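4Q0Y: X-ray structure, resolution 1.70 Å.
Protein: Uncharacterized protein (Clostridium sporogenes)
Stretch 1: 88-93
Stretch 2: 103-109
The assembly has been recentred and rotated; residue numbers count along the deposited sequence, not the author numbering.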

ATOM      1  N   TYR B  88       1.550 -18.312   1.080  1.00 14.37           N
ATOM      2  CA  TYR B  88       2.859 -17.808   0.709  1.00 13.69           C
ATOM      3  C   TYR B  88       3.020 -17.820  -0.798  1.00 13.98           C
ATOM      4  O   TYR B  88       2.220 -18.446  -1.527  1.00 16.07           O
ATOM      5  N   PHE B  89       4.047 -17.118  -1.251  1.00 13.89           N
ATOM      6  CA  PHE B  89       4.501 -17.189  -2.645  1.00 15.60           C
ATOM      7  C   PHE B  89       5.962 -17.598  -2.649  1.00 15.71           C
ATOM      8  O   PHE B  89       6.680 -17.395  -1.672  1.00 14.33           O
ATOM      9  N   LEU B  90       6.393 -18.212  -3.747  1.00 13.60           N
ATOM     10  CA  LEU B  90       7.796 -18.500  -4.011  1.00 13.45           C
ATOM     11  C   LEU B  90       8.151 -17.660  -5.241  1.00 13.07           C
ATOM     12  O   LEU B  90       7.604 -17.883  -6.325  1.00 13.04           O
ATOM     13  N   LEU B  91       9.004 -16.659  -5.036  1.00 12.21           N
ATOM     14  CA  LEU B  91       9.341 -15.686  -6.068  1.00 12.61           C
ATOM     15  C   LEU B  91      10.834 -15.631  -6.302  1.00 13.09           C
ATOM     16  O   LEU B  91      11.623 -15.824  -5.389  1.00 11.83           O
ATOM     17  N   TYR B  92      11.208 -15.310  -7.543  1.00 10.94           N
ATOM     18  CA  TYR B  92      12.573 -14.843  -7.868  1.00 11.98           C
ATOM     19  C   TYR B  92      12.453 -13.342  -8.047  1.00 13.08           C
ATOM     20  O   TYR B  92      11.554 -12.876  -8.755  1.00 13.67           O
ATOM     21  N   ILE B  93      13.359 -12.580  -7.434  1.00 12.63           N
ATOM     22  CA  ILE B  93      13.308 -11.121  -7.553  1.00 13.33           C
ATOM     23  C   ILE B  93      14.656 -10.587  -8.006  1.00 13.01           C
ATOM     24  O   ILE B  93      15.685 -11.032  -7.505  1.00 12.33           O
ATOM     25  N   TYR B 103      12.361  -6.959 -11.678  1.00 14.98           N
ATOM     26  CA  TYR B 103      11.542  -8.088 -12.125  1.00 14.20           C
ATOM     27  C   TYR B 103      11.133  -8.970 -10.954  1.00 14.04           C
ATOM     28  O   TYR B 103      11.933  -9.235 -10.068  1.00 14.25           O
ATOM     29  N   ILE B 104       9.883  -9.444 -11.002  1.00 14.70           N
ATOM     30  CA  ILE B 104       9.371 -10.462 -10.084  1.00 15.36           C
ATOM     31  C   ILE B 104       8.889 -11.641 -10.941  1.00 15.40           C
ATOM     32  O   ILE B 104       8.096 -11.434 -11.859  1.00 17.15           O
ATOM     33  N   ILE B 105       9.395 -12.845 -10.659  1.00 14.02           N
ATOM     34  CA  ILE B 105       9.020 -14.058 -11.379  1.00 15.23           C
ATOM     35  C   ILE B 105       8.404 -15.021 -10.366  1.00 13.31           C
ATOM     36  O   ILE B 105       8.960 -15.228  -9.302  1.00 14.26           O
ATOM     37  N   PHE B 106       7.285 -15.632 -10.719  1.00 14.16           N
ATOM     38  CA  PHE B 106       6.634 -16.601  -9.820  1.00 12.90           C
ATOM     39  C   PHE B 106       7.269 -17.959 -10.103  1.00 13.32           C
ATOM     40  O   PHE B 106       7.139 -18.476 -11.204  1.00 14.27           O
ATOM     41  N   SER B 107       7.973 -18.506  -9.110  1.00 13.57           N
ATOM     42  CA  SER B 107       8.711 -19.774  -9.203  1.00 13.48           C
ATOM     43  C   SER B 107       7.791 -20.908  -9.636  1.00 13.54           C
ATOM     44  O   SER B 107       6.655 -21.013  -9.146  1.00 15.86           O
ATOM     45  N   GLY B 108       8.269 -21.727 -10.568  1.00 12.83           N
ATOM     46  CA  GLY B 108       7.515 -22.838 -11.100  1.00 14.70           C
ATOM     47  C   GLY B 108       6.450 -22.449 -12.117  1.00 14.34           C
ATOM     48  O   GLY B 108       5.608 -23.278 -12.452  1.00 18.04           O
ATOM     49  N   THR B 109       6.510 -21.192 -12.608  1.00 14.02           N
ATOM     50  CA  THR B 109       5.591 -20.666 -13.605  1.00 14.90           C
ATOM     51  C   THR B 109       6.307 -19.728 -14.582  1.00 14.98           C
ATOM     52  O   THR B 109       7.450 -19.334 -14.376  1.00 15.17           O
TER

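Side-chain packing between two stretches of one chain whose strands, 91-93 and 103-106, run antiparallel, followed along the second. Tyr103 (chi1 m) gives little to the contact: its CA-to-CB bond points sideways and its ring makes no close contact, while Tyr103 O lies 3.4 Å from Ile93 CA. Ile104 (m, t) shares a sheet face with Ile93, Leu91 and Phe106; its CG1 packs 3.8 Å from CD1 of Ile93 (t, t), and its CG2 reaches to 4.1 Å from CD1 of Leu91. Ile105 (m, t) lies on the other face beside Tyr92, with which it forms a hydrogen-bonded pair: Ile105 N to Tyr92 O and Tyr92 N to Ile105 O are both 2.9 Å. On that face Ile105 CG2 lies 3.8 Å from Tyr92 CD2, oblique to the tyrosine ring. Phe106 (chi1 m) returns to the face of Ile104 and Leu91 and meets two apolar neighbours. CD2 of Leu91 (m, t) lies over one face of the Phe106 ring, 3.6 Å from its centroid in a CH-pi contact, while the Phe106 ring edge meets the face of Phe89 (chi1 m), with Phe106 CE2 3.8 Å from Phe89 CD1 and the planes at 84°. Ser107 (t) points toward the first stretch. Ser107 N donates to Leu90 O at 2.9 Å, Ser107 CB lies 3.8 Å from CB of Leu90 (m, t), and Ser107 OG hydrogen-bonds Tyr92 OH at 2.8 Å; Tyr92 has chi1 m. Water 1 donates to Ser107 O at 2.8 Å and weakly to Leu90 O at 3.4 Å. Gly108, whose positive phi suits glycine in the type II turn, donates through N to water 2 at 2.9 Å, and that water is 2.8 Å from Tyr92 OH. Thr109 (p) stays out of reach of the first stretch; Thr109 OG1 donates to Phe106 O at 2.7 Å, bracing the turn.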

ATOM      1  CB  TYR B  88       3.989 -18.632   1.357  1.00 15.32           C
ATOM      2  CG  TYR B  88       4.020 -20.076   0.939  1.00 17.39           C
ATOM      3  CD1 TYR B  88       3.242 -21.049   1.597  1.00 22.27           C
ATOM      4  CD2 TYR B  88       4.791 -20.476  -0.163  1.00 17.50           C
ATOM      5  CE1 TYR B  88       3.245 -22.374   1.177  1.00 22.93           C
ATOM      6  CE2 TYR B  88       4.814 -21.817  -0.571  1.00 21.78           C
ATOM      7  CZ  TYR B  88       4.037 -22.746   0.094  1.00 23.52           C
ATOM      8  OH  TYR B  88       4.054 -24.038  -0.317  1.00 29.16           O
ATOM      9  CB  PHE B  89       4.364 -15.863  -3.397  1.00 16.39           C
ATOM     10  CG  PHE B  89       2.953 -15.435  -3.637  1.00 20.48           C
ATOM     11  CD1 PHE B  89       2.104 -16.207  -4.422  1.00 23.94           C
ATOM     12  CD2 PHE B  89       2.483 -14.238  -3.108  1.00 23.35           C
ATOM     13  CE1 PHE B  89       0.782 -15.813  -4.640  1.00 26.40           C
ATOM     14  CE2 PHE B  89       1.167 -13.839  -3.325  1.00 24.94           C
ATOM     15  CZ  PHE B  89       0.316 -14.626  -4.078  1.00 23.66           C
ATOM     16  CB  LEU B  90       8.015 -19.982  -4.283  1.00 15.45           C
ATOM     17  CG  LEU B  90       7.611 -20.920  -3.133  1.00 15.64           C
ATOM     18  CD1 LEU B  90       7.813 -22.358  -3.540  1.00 19.77           C
ATOM     19  CD2 LEU B  90       8.394 -20.592  -1.869  1.00 13.66           C
ATOM     20  CB  LEU B  91       8.857 -14.304  -5.669  1.00 12.77           C
ATOM     21  CG  LEU B  91       7.410 -14.155  -5.187  1.00 14.07           C
ATOM     22  CD1 LEU B  91       7.199 -12.741  -4.677  1.00 14.57           C
ATOM     23  CD2 LEU B  91       6.452 -14.477  -6.315  1.00 15.43           C
ATOM     24  CB  TYR B  92      13.138 -15.491  -9.148  1.00 12.25           C
ATOM     25  CG  TYR B  92      12.853 -16.988  -9.319  1.00 13.28           C
ATOM     26  CD1 TYR B  92      12.900 -17.885  -8.226  1.00 13.62           C
ATOM     27  CD2 TYR B  92      12.612 -17.516 -10.582  1.00 14.34           C
ATOM     28  CE1 TYR B  92      12.645 -19.241  -8.389  1.00 14.52           C
ATOM     29  CE2 TYR B  92      12.358 -18.876 -10.757  1.00 14.98           C
ATOM     30  CZ  TYR B  92      12.370 -19.730  -9.657  1.00 14.84           C
ATOM     31  OH  TYR B  92      12.139 -21.071  -9.820  1.00 15.99           O
ATOM     32  CB  ILE B  93      12.768 -10.457  -6.258  1.00 16.09           C
ATOM     33  CG1 ILE B  93      12.401  -9.006  -6.515  1.00 17.62           C
ATOM     34  CG2 ILE B  93      13.754 -10.575  -5.099  1.00 16.61           C
ATOM     35  CD1 ILE B  93      11.367  -8.470  -5.549  1.00 19.64           C
ATOM     36  CB  TYR B 103      12.286  -8.941 -13.123  1.00 14.32           C
ATOM     37  CG  TYR B 103      12.674  -8.178 -14.369  1.00 17.20           C
ATOM     38  CD1 TYR B 103      13.835  -7.402 -14.403  1.00 18.96           C
ATOM     39  CD2 TYR B 103      11.872  -8.190 -15.485  1.00 20.60           C
ATOM     40  CE1 TYR B 103      14.184  -6.671 -15.543  1.00 22.27           C
ATOM     41  CE2 TYR B 103      12.212  -7.475 -16.640  1.00 22.28           C
ATOM     42  CZ  TYR B 103      13.366  -6.724 -16.658  1.00 24.89           C
ATOM     43  OH  TYR B 103      13.679  -6.003 -17.794  1.00 31.84           O
ATOM     44  CB  ILE B 104       8.216  -9.922  -9.219  1.00 16.78           C
ATOM     45  CG1 ILE B 104       8.764  -8.834  -8.276  1.00 15.95           C
ATOM     46  CG2 ILE B 104       7.533 -11.063  -8.442  1.00 18.67           C
ATOM     47  CD1 ILE B 104       7.701  -8.024  -7.565  1.00 18.08           C
ATOM     48  CB  ILE B 105      10.258 -14.718 -12.037  1.00 15.17           C
ATOM     49  CG1 ILE B 105      10.948 -13.759 -13.025  1.00 17.58           C
ATOM     50  CG2 ILE B 105       9.892 -16.040 -12.722  1.00 15.91           C
ATOM     51  CD1 ILE B 105      12.349 -14.201 -13.408  1.00 19.75           C
ATOM     52  CB  PHE B 106       5.123 -16.599 -10.031  1.00 13.38           C
ATOM     53  CG  PHE B 106       4.432 -15.413  -9.413  1.00 13.99           C
ATOM     54  CD1 PHE B 106       4.529 -14.159  -9.988  1.00 15.15           C
ATOM     55  CD2 PHE B 106       3.728 -15.540  -8.229  1.00 13.04           C
ATOM     56  CE1 PHE B 106       3.937 -13.057  -9.402  1.00 13.85           C
ATOM     57  CE2 PHE B 106       3.123 -14.438  -7.632  1.00 14.20           C
ATOM     58  CZ  PHE B 106       3.210 -13.197  -8.229  1.00 15.02           C
ATOM     59  CB  SER B 107       9.337 -20.158  -7.848  1.00 15.58           C
ATOM     60  OG  SER B 107      10.032 -21.398  -7.949  1.00 18.84           O
ATOM     61  CB  THR B 109       4.417 -19.846 -12.984  1.00 15.52           C
ATOM     62  OG1 THR B 109       4.841 -18.514 -12.713  1.00 17.93           O
ATOM     63  CG2 THR B 109       3.857 -20.470 -11.705  1.00 16.60           C
TER
HETATM   64  O   HOH W   1       4.889 -19.356  -7.823  1.00 26.24           O
HETATM   65  O   HOH W   2      10.661 -21.585 -12.112  1.00 17.11           O